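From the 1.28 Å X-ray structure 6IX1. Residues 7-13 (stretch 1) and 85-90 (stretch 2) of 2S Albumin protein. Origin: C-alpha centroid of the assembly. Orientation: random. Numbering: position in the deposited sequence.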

# COMPACT_ATOMS: atom_id res chain seq x y z
N ALA A 7 1.10 2.37 2.10
CA ALA A 7 2.24 2.76 1.26
C ALA A 7 1.88 2.67 -0.20
O ALA A 7 0.96 1.89 -0.60
CB ALA A 7 3.39 1.83 1.59
N PHE A 8 2.61 3.36 -1.06
CA PHE A 8 2.55 3.08 -2.49
C PHE A 8 3.86 3.48 -3.16
O PHE A 8 4.62 4.33 -2.64
CB PHE A 8 1.32 3.72 -3.15
CG PHE A 8 1.28 5.22 -3.28
CD1 PHE A 8 2.01 5.87 -4.27
CD2 PHE A 8 0.50 5.93 -2.40
CE1 PHE A 8 1.92 7.25 -4.37
CE2 PHE A 8 0.40 7.31 -2.56
CZ PHE A 8 1.14 7.97 -3.51
N ARG A 9 4.12 2.83 -4.27
CA ARG A 9 5.32 3.01 -5.07
C ARG A 9 5.15 4.20 -6.01
O ARG A 9 4.18 4.29 -6.77
CB ARG A 9 5.53 1.71 -5.90
CG ARG A 9 6.73 1.77 -6.80
CD ARG A 9 6.92 0.59 -7.69
NE ARG A 9 5.80 0.39 -8.58
CZ ARG A 9 5.70 -0.69 -9.39
NH1 ARG A 9 6.54 -1.67 -9.31
NH2 ARG A 9 4.60 -0.79 -10.16
N SER A 10 6.11 5.14 -5.96
CA SER A 10 6.03 6.31 -6.82
C SER A 10 6.42 5.92 -8.24
O SER A 10 7.22 5.03 -8.50
CB SER A 10 6.99 7.38 -6.34
OG SER A 10 6.89 8.49 -7.17
N SER A 11 5.92 6.74 -9.19
CA SER A 11 6.51 6.79 -10.55
C SER A 11 8.00 7.19 -10.57
O SER A 11 8.71 6.78 -11.47
CB SER A 11 5.69 7.72 -11.41
OG SER A 11 5.78 9.02 -10.85
N ARG A 12 8.45 7.86 -9.53
CA ARG A 12 9.88 8.25 -9.44
C ARG A 12 10.69 7.09 -8.96
O ARG A 12 10.30 6.47 -7.90
CB ARG A 12 9.98 9.45 -8.51
CG ARG A 12 9.36 10.72 -9.10
CD ARG A 12 10.09 11.25 -10.29
NE ARG A 12 9.49 12.33 -10.92
CZ ARG A 12 9.75 13.62 -10.67
NH1 ARG A 12 10.50 13.95 -9.64
NH2 ARG A 12 9.21 14.55 -11.43
N ALA A 13 11.78 6.76 -9.61
CA ALA A 13 12.53 5.55 -9.32
C ALA A 13 12.94 5.52 -7.85
O ALA A 13 13.49 6.47 -7.29
CB ALA A 13 13.71 5.40 -10.23
N ASP A 85 -4.07 11.88 -8.79
CA ASP A 85 -2.74 12.11 -9.43
C ASP A 85 -1.86 12.81 -8.39
O ASP A 85 -2.27 13.86 -7.91
CB ASP A 85 -2.87 12.89 -10.75
CG ASP A 85 -1.54 12.92 -11.52
OD1 ASP A 85 -0.51 13.20 -10.91
OD2 ASP A 85 -1.55 12.41 -12.73
N TYR A 86 -0.81 12.17 -7.90
CA TYR A 86 0.07 12.72 -6.84
C TYR A 86 1.19 13.60 -7.45
O TYR A 86 1.97 14.18 -6.66
CB TYR A 86 0.56 11.64 -5.88
CG TYR A 86 1.25 10.49 -6.55
CD1 TYR A 86 2.62 10.56 -6.74
CD2 TYR A 86 0.59 9.35 -6.96
CE1 TYR A 86 3.28 9.54 -7.40
CE2 TYR A 86 1.23 8.34 -7.62
CZ TYR A 86 2.58 8.43 -7.84
OH TYR A 86 3.25 7.45 -8.48
N ALA A 87 1.31 13.70 -8.78
CA ALA A 87 2.09 14.79 -9.46
C ALA A 87 3.44 15.06 -8.83
O ALA A 87 3.71 16.17 -8.37
CB ALA A 87 1.20 16.03 -9.60
N PRO A 88 4.37 14.11 -8.80
CA PRO A 88 5.64 14.32 -8.13
C PRO A 88 6.43 15.49 -8.70
O PRO A 88 6.38 15.78 -9.90
CB PRO A 88 6.43 13.04 -8.33
CG PRO A 88 5.50 12.09 -8.90
CD PRO A 88 4.29 12.81 -9.36
N GLY A 89 7.02 16.21 -7.79
CA GLY A 89 7.91 17.34 -8.17
C GLY A 89 7.12 18.60 -8.45
O GLY A 89 7.72 19.56 -8.84
N THR A 90 5.81 18.60 -8.23
CA THR A 90 4.90 19.73 -8.52
C THR A 90 3.91 19.85 -7.38
O THR A 90 3.81 18.99 -6.50
CB THR A 90 4.12 19.58 -9.85
OG1 THR A 90 3.01 18.69 -9.63
CG2 THR A 90 4.98 19.07 -10.98

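Stretch 1 enters the contact as the end of a strand and leaves it as a loop, and nearly everything it meets belongs to two residues of stretch 2, Tyr-86 and Pro-88. Ala-7 stands clear of the contact, so the account begins with Phe-8. Its CA-to-CB bond points toward stretch 2, and with chi1 at 70° (p) the buried ring lies against the ring of Tyr-86, also buried. The planes meet obliquely, at 50° with centroids 4.8 Å apart; Phe-8 CE1 sits over one face of the tyrosine ring, 3.5 Å from Tyr-86 CE2. Two flat apolar surfaces thus pack closely without lying parallel.

Arg-9 follows the alternation of a strand: its CA-to-CB bond points away, and its long, polar side chain is hydrogen-bonded elsewhere in the structure. After it the chain turns to loop, and the tyrosine's polar end comes into play. Ser-10 packs through its backbone, with its CA 3.4 Å from Tyr-86 OH, while its own hydroxyl braces the loop: Arg-12 N donates to Ser-10 OG at 2.9 Å with a nearly straight angle of 170°. A short side chain with one oxygen suits this place, since it accepts that bond while fitting beside the edge of the tyrosine ring.

Ser-11 supplies the one hydrogen bond between the stretches. Ser-11 N donates to Tyr-86 OH over 2.9 Å, at 148°, near the plane of the ring. Tyrosine fits its site on two counts: its face packs against Phe-8, and its hydroxyl reaches the loop to accept an amide hydrogen. The serine side chain, chi1 63° (p), brings Ser-11 OG to 3.6 Å from Pro-88 CG.

Arg-12 closes the contact at the exposed end. Its CA-to-CB bond points toward stretch 2, and the m, m bend of chi1 and chi2 lays the aliphatic part along the proline, Arg-12 CG lying 3.8 Å from Pro-88 CB. The guanidinium then spreads one face over the Pro-88 carbonyl carbon; Arg-12 NH2 is 3.4 Å from Pro-88 O, but the angle is too poor for a hydrogen bond, so this is packing.

Stretch 2 presents Pro-88 through a type II turn from Ala-87 to Thr-90, closed by Thr-90 N to Ala-87 O at 3.2 Å. Proline suits the second position with its phi of -60°, and Gly-89 the third with a phi of 83°; a CB there would also come tight against Arg-12 NH2.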